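Local coordinates for naphthalene dioxygenase large subunit (Rhodococcus sp., PDB 2B1X), which carries a Rieske iron-sulfur cluster in one domain and a single iron ion in another, as the large subunit of a Rieske non-haem iron oxygenase, at residues A[242-247]-A[424-429]; A[206-211]-A[393-398]. All blocks are in the same frame, centred on the assembly; numbering follows the deposited sequence.

Contact 1 of 2, residues A[242-247]-A[424-429]; sequences HIHTGH and QRNFLE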
loop_
_atom_site.group_PDB
_atom_site.type_symbol
_atom_site.label_atom_id
_atom_site.label_comp_id
_atom_site.label_asym_id
_atom_site.label_seq_id
_atom_site.Cartn_x
_atom_site.Cartn_y
_atom_site.Cartn_z
ATOM N N HIS A 242 -14.132 -16.302 37.136
ATOM C CA HIS A 242 -13.876 -15.063 36.347
ATOM C C HIS A 242 -13.347 -13.998 37.327
ATOM O O HIS A 242 -14.075 -13.589 38.237
ATOM C CB HIS A 242 -15.217 -14.605 35.751
ATOM C CG HIS A 242 -15.137 -13.540 34.686
ATOM N ND1 HIS A 242 -14.929 -13.833 33.359
ATOM C CD2 HIS A 242 -15.355 -12.206 34.740
ATOM C CE1 HIS A 242 -14.967 -12.725 32.640
ATOM N NE2 HIS A 242 -15.248 -11.721 33.452
ATOM N N ILE A 243 -12.086 -13.570 37.172
ATOM C CA ILE A 243 -11.393 -12.771 38.202
ATOM C C ILE A 243 -10.759 -11.501 37.659
ATOM O O ILE A 243 -10.090 -11.516 36.624
ATOM C CB ILE A 243 -10.254 -13.596 38.870
ATOM C CG1 ILE A 243 -10.787 -14.903 39.488
ATOM C CG2 ILE A 243 -9.433 -12.721 39.860
ATOM C CD1 ILE A 243 -9.873 -16.099 39.191
ATOM N N HIS A 244 -10.954 -10.384 38.348
ATOM C CA HIS A 244 -10.229 -9.206 37.919
ATOM C C HIS A 244 -9.641 -8.488 39.089
ATOM O O HIS A 244 -10.026 -8.691 40.234
ATOM C CB HIS A 244 -11.056 -8.269 37.036
ATOM C CG HIS A 244 -12.061 -7.451 37.774
ATOM N ND1 HIS A 244 -13.364 -7.862 37.968
ATOM C CD2 HIS A 244 -11.962 -6.234 38.353
ATOM C CE1 HIS A 244 -14.023 -6.925 38.620
ATOM N NE2 HIS A 244 -13.197 -5.921 38.861
ATOM N N THR A 245 -8.755 -7.586 38.739
ATOM C CA THR A 245 -7.838 -6.955 39.659
ATOM C C THR A 245 -7.870 -5.450 39.304
ATOM O O THR A 245 -8.540 -5.079 38.352
ATOM C CB THR A 245 -6.530 -7.688 39.315
ATOM O OG1 THR A 245 -6.164 -8.538 40.394
ATOM C CG2 THR A 245 -5.365 -6.805 38.930
ATOM N N GLY A 246 -7.189 -4.590 40.058
ATOM C CA GLY A 246 -7.041 -3.200 39.652
ATOM C C GLY A 246 -6.132 -3.097 38.419
ATOM O O GLY A 246 -5.597 -4.102 37.972
ATOM N N HIS A 247 -5.963 -1.895 37.875
ATOM C CA HIS A 247 -5.156 -1.672 36.636
ATOM C C HIS A 247 -5.599 -2.478 35.393
ATOM O O HIS A 247 -4.770 -2.827 34.511
ATOM C CB HIS A 247 -3.649 -1.878 36.862
ATOM C CG HIS A 247 -3.123 -1.209 38.091
ATOM N ND1 HIS A 247 -2.751 0.114 38.109
ATOM C CD2 HIS A 247 -2.891 -1.678 39.331
ATOM C CE1 HIS A 247 -2.315 0.437 39.314
ATOM N NE2 HIS A 247 -2.390 -0.636 40.075
ATOM N N GLN A 424 -13.819 -7.869 30.936
ATOM C CA GLN A 424 -13.753 -6.940 29.784
ATOM C C GLN A 424 -14.144 -5.509 30.189
ATOM O O GLN A 424 -13.544 -4.533 29.730
ATOM C CB GLN A 424 -14.647 -7.414 28.630
ATOM C CG GLN A 424 -14.283 -8.805 28.028
ATOM C CD GLN A 424 -14.932 -10.025 28.719
ATOM O OE1 GLN A 424 -14.996 -10.104 29.945
ATOM N NE2 GLN A 424 -15.390 -10.982 27.914
ATOM N N ARG A 425 -15.132 -5.408 31.087
ATOM C CA ARG A 425 -15.595 -4.114 31.571
ATOM C C ARG A 425 -14.535 -3.387 32.393
ATOM O O ARG A 425 -14.371 -2.182 32.258
ATOM C CB ARG A 425 -16.848 -4.305 32.426
ATOM C CG ARG A 425 -18.141 -4.462 31.559
ATOM C CD ARG A 425 -19.390 -4.066 32.329
ATOM N NE ARG A 425 -19.600 -5.122 33.244
ATOM C CZ ARG A 425 -19.708 -5.048 34.555
ATOM N NH1 ARG A 425 -19.705 -3.902 35.240
ATOM N NH2 ARG A 425 -19.856 -6.190 35.183
ATOM N N ASN A 426 -13.880 -4.132 33.287
ATOM C CA ASN A 426 -12.751 -3.648 34.081
ATOM C C ASN A 426 -11.570 -3.215 33.208
ATOM O O ASN A 426 -10.894 -2.245 33.499
ATOM C CB ASN A 426 -12.313 -4.767 35.041
ATOM C CG ASN A 426 -11.146 -4.377 35.936
ATOM O OD1 ASN A 426 -11.240 -3.453 36.730
ATOM N ND2 ASN A 426 -10.044 -5.110 35.826
ATOM N N PHE A 427 -11.316 -3.951 32.138
ATOM C CA PHE A 427 -10.207 -3.631 31.253
ATOM C C PHE A 427 -10.514 -2.284 30.576
ATOM O O PHE A 427 -9.678 -1.385 30.547
ATOM C CB PHE A 427 -10.046 -4.772 30.233
ATOM C CG PHE A 427 -9.032 -4.500 29.152
ATOM C CD1 PHE A 427 -7.761 -5.034 29.244
ATOM C CD2 PHE A 427 -9.384 -3.759 28.019
ATOM C CE1 PHE A 427 -6.814 -4.820 28.238
ATOM C CE2 PHE A 427 -8.430 -3.522 27.009
ATOM C CZ PHE A 427 -7.148 -4.091 27.126
ATOM N N LEU A 428 -11.732 -2.156 30.046
ATOM C CA LEU A 428 -12.107 -0.956 29.303
ATOM C C LEU A 428 -12.306 0.233 30.207
ATOM O O LEU A 428 -12.087 1.364 29.791
ATOM C CB LEU A 428 -13.369 -1.221 28.466
ATOM C CG LEU A 428 -13.091 -2.113 27.264
ATOM C CD1 LEU A 428 -14.388 -2.470 26.554
ATOM C CD2 LEU A 428 -12.059 -1.492 26.292
ATOM N N GLU A 429 -12.748 -0.012 31.438
ATOM C CA GLU A 429 -12.850 1.062 32.430
ATOM C C GLU A 429 -11.493 1.684 32.689
ATOM O O GLU A 429 -11.368 2.934 32.707
ATOM C CB GLU A 429 -13.462 0.556 33.769
ATOM C CG GLU A 429 -13.531 1.643 34.839
ATOM C CD GLU A 429 -14.205 1.218 36.133
ATOM O OE1 GLU A 429 -13.839 0.175 36.717
ATOM O OE2 GLU A 429 -15.091 1.958 36.590
#
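Strand residue His244 and helix residue Asn426 bring the two backbones to their nearest point, with 7.2 Å between their CA atoms. The contact belongs to the catalytic domain, whose Bet v 1-like fold sets a helix near the C terminus against an antiparallel sheet. Residues 242-244 lie in strand 240-244, flanked in the sheet by strands 250-254 and 413-415, and both His242 and His244 point their CB atoms at helix 422-436.

Asn426 lies at the centre of the interface. Its CG stands anti to the backbone N (chi1 -179°), which carries the side chain off the helix and across the His244 ring. There its CB lies over one face as a CH-pi contact, 3.9 Å from the ring centroid and displaced toward the rim. The amide does not lie flat on the imidazole, for the two planes are 38° apart.

His242, pointing the same way, meets the helix at its ring edge. Its ring is gripped at both nitrogens, ND1 by Asp418 OD1 and NE2 by the backbone N of Asn423, so its rotation is fixed from outside the two segments. Gln424, bent at its second torsion, brings OE1 back to the edge of that ring, in its plane and 3.8 Å from CE1, as simple packing.

Where the strand has given way to loop, the amide of Asn426 meets main chain: ND2 donates to Thr245 O over 2.9 Å, arriving nearly along the carbonyl bond, with a C=O...N angle of 161°, though the bond is bent at the hydrogen.

Contact 2 of 2, residues A[206-211]-A[393-398]; sequences GADNFV and LNYQMG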
loop_
_atom_site.group_PDB
_atom_site.type_symbol
_atom_site.label_atom_id
_atom_site.label_comp_id
_atom_site.label_asym_id
_atom_site.label_seq_id
_atom_site.Cartn_x
_atom_site.Cartn_y
_atom_site.Cartn_z
ATOM N N GLY A 206 -8.033 -8.452 20.582
ATOM C CA GLY A 206 -7.288 -9.574 21.141
ATOM C C GLY A 206 -7.253 -9.494 22.664
ATOM O O GLY A 206 -7.509 -10.468 23.363
ATOM N N ALA A 207 -6.962 -8.312 23.188
ATOM C CA ALA A 207 -6.906 -8.140 24.629
ATOM C C ALA A 207 -8.267 -8.435 25.319
ATOM O O ALA A 207 -8.325 -9.151 26.348
ATOM C CB ALA A 207 -6.396 -6.730 24.938
ATOM N N ASP A 208 -9.349 -7.928 24.723
ATOM C CA ASP A 208 -10.752 -8.133 25.169
ATOM C C ASP A 208 -11.120 -9.627 25.200
ATOM O O ASP A 208 -11.767 -10.129 26.141
ATOM C CB ASP A 208 -11.689 -7.378 24.175
ATOM C CG ASP A 208 -13.183 -7.603 24.429
ATOM O OD1 ASP A 208 -13.834 -8.455 23.727
ATOM O OD2 ASP A 208 -13.814 -6.956 25.299
ATOM N N ASN A 209 -10.698 -10.341 24.164
ATOM C CA ASN A 209 -10.979 -11.752 24.031
ATOM C C ASN A 209 -10.321 -12.594 25.129
ATOM O O ASN A 209 -10.990 -13.425 25.777
ATOM C CB ASN A 209 -10.586 -12.222 22.621
ATOM C CG ASN A 209 -10.833 -13.704 22.408
ATOM O OD1 ASN A 209 -10.103 -14.509 22.923
ATOM N ND2 ASN A 209 -11.877 -14.058 21.660
ATOM N N PHE A 210 -9.027 -12.374 25.360
ATOM C CA PHE A 210 -8.301 -13.169 26.336
ATOM C C PHE A 210 -8.563 -12.723 27.767
ATOM O O PHE A 210 -8.416 -13.534 28.632
ATOM C CB PHE A 210 -6.769 -13.221 26.063
ATOM C CG PHE A 210 -6.354 -14.321 25.132
ATOM C CD1 PHE A 210 -6.647 -14.248 23.770
ATOM C CD2 PHE A 210 -5.720 -15.469 25.622
ATOM C CE1 PHE A 210 -6.270 -15.269 22.882
ATOM C CE2 PHE A 210 -5.356 -16.540 24.745
ATOM C CZ PHE A 210 -5.646 -16.439 23.368
ATOM N N VAL A 211 -8.914 -11.447 28.022
ATOM C CA VAL A 211 -9.137 -10.992 29.417
ATOM C C VAL A 211 -10.329 -11.746 30.096
ATOM O O VAL A 211 -10.325 -12.020 31.314
ATOM C CB VAL A 211 -9.200 -9.393 29.571
ATOM C CG1 VAL A 211 -10.564 -8.795 29.108
ATOM C CG2 VAL A 211 -8.848 -8.930 31.030
ATOM N N LEU A 393 -21.101 -1.210 22.355
ATOM C CA LEU A 393 -20.788 -2.628 22.520
ATOM C C LEU A 393 -21.561 -3.174 23.728
ATOM O O LEU A 393 -21.699 -2.463 24.731
ATOM C CB LEU A 393 -19.292 -2.763 22.742
ATOM C CG LEU A 393 -18.386 -2.173 21.654
ATOM C CD1 LEU A 393 -16.896 -2.220 22.073
ATOM C CD2 LEU A 393 -18.594 -2.854 20.284
ATOM N N ASN A 394 -22.066 -4.419 23.643
ATOM C CA ASN A 394 -22.863 -4.956 24.718
ATOM C C ASN A 394 -21.984 -5.819 25.639
ATOM O O ASN A 394 -21.514 -6.897 25.253
ATOM C CB ASN A 394 -24.096 -5.735 24.166
ATOM C CG ASN A 394 -25.044 -6.241 25.276
ATOM O OD1 ASN A 394 -24.666 -7.073 26.100
ATOM N ND2 ASN A 394 -26.303 -5.770 25.255
ATOM N N TYR A 395 -21.770 -5.321 26.857
ATOM C CA TYR A 395 -21.070 -6.063 27.865
ATOM C C TYR A 395 -22.008 -6.451 29.031
ATOM O O TYR A 395 -21.575 -6.531 30.208
ATOM C CB TYR A 395 -19.886 -5.217 28.352
ATOM C CG TYR A 395 -18.753 -5.197 27.339
ATOM C CD1 TYR A 395 -18.528 -4.069 26.556
ATOM C CD2 TYR A 395 -17.886 -6.308 27.184
ATOM C CE1 TYR A 395 -17.502 -4.045 25.629
ATOM C CE2 TYR A 395 -16.825 -6.266 26.254
ATOM C CZ TYR A 395 -16.668 -5.134 25.483
ATOM O OH TYR A 395 -15.673 -5.054 24.554
ATOM N N GLN A 396 -23.276 -6.715 28.699
ATOM C CA GLN A 396 -24.289 -6.933 29.732
ATOM C C GLN A 396 -24.401 -8.360 30.303
ATOM O O GLN A 396 -25.332 -8.658 31.052
ATOM C CB GLN A 396 -25.673 -6.520 29.222
ATOM C CG GLN A 396 -25.766 -5.048 28.735
ATOM C CD GLN A 396 -27.206 -4.655 28.455
ATOM O OE1 GLN A 396 -27.965 -5.425 27.854
ATOM N NE2 GLN A 396 -27.581 -3.449 28.868
ATOM N N MET A 397 -23.491 -9.242 29.930
ATOM C CA MET A 397 -23.532 -10.616 30.441
ATOM C C MET A 397 -23.429 -10.634 31.968
ATOM O O MET A 397 -22.393 -10.286 32.543
ATOM C CB MET A 397 -22.404 -11.445 29.815
ATOM C CG MET A 397 -22.526 -12.935 30.087
ATOM S SD MET A 397 -21.118 -13.793 29.449
ATOM C CE MET A 397 -21.564 -13.929 27.772
ATOM N N GLY A 398 -24.529 -11.037 32.633
ATOM C CA GLY A 398 -24.510 -11.183 34.082
ATOM C C GLY A 398 -25.180 -9.998 34.762
ATOM O O GLY A 398 -25.385 -9.998 35.977
#
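Asp208 and Tyr395 reach for each other from opposite directions, and their one hydrogen bond carries this contact. The phenol OH donates to Asp208 OD2 over 2.8 Å. It does not approach in the plane of the carboxylate but from above it, 54° out, with the carboxylate and ring planes 70° apart. Seen from the tyrosine, OD2 sits at the rim of the phenol, near the ring plane, and is also 3.2 Å from Tyr395 CE2. The first torsion of Asp208 prepares the meeting: with CG anti to the backbone N (chi1 175°), the side chain extends away from helix 204-212 toward the tyrosine.

Away from these polar ends the two segments are far apart. Even the nearest CA atoms, those of Asp208 and Tyr395, are separated by 10.9 Å, and side chains of helix 422-436 pack in from beside the bond: Gln424 touches both partners and Leu428 touches the tyrosine.

The site is characteristic of Rieske oxygenases, in which the cluster of one subunit faces the mononuclear iron of the next. Asp208 OD1 forms a salt bridge with Arg91 NE of the second subunit, an arginine of that subunit's Fe2/S2 cluster pocket, while neighbouring Asn209 packs on the iron ligand His216. Asn209 ND2 also bonds to Tyr110 OH of the second subunit, a second residue of that cluster pocket.

Behind Tyr395 the chain turns outward to the partly exposed Gln396, whose NE2 bonds to Asp20 O and whose side chain packs on Trp140 of the second subunit. That looser side is ordered locally by an Asx turn: Asn394 OD1 accepts from Gln396 N at 3.0 Å, and Asn394 ND2 in return reaches Gln396 OE1 at 3.1 Å, coming from above its carbonyl plane.

From the N terminus, helix 204-212 comes first and opens contact 2; strand 240-244 then opens contact 1. Contact 2 closes a loop of 181 residues when the chain arrives at 393-398, which begins in the short strand that pairs with 22-24, and contact 1 closes one of 176 residues at helix 422-436. The segments alternate, so the loops cross and neither nests in the other. In space they meet, centres about 10 Å apart, and Phe427 CZ lies 3.5 Å from Ala207 CB. Helix 422-436 thus joins the edge region of the main sheet to the helix and loop at the subunit interface.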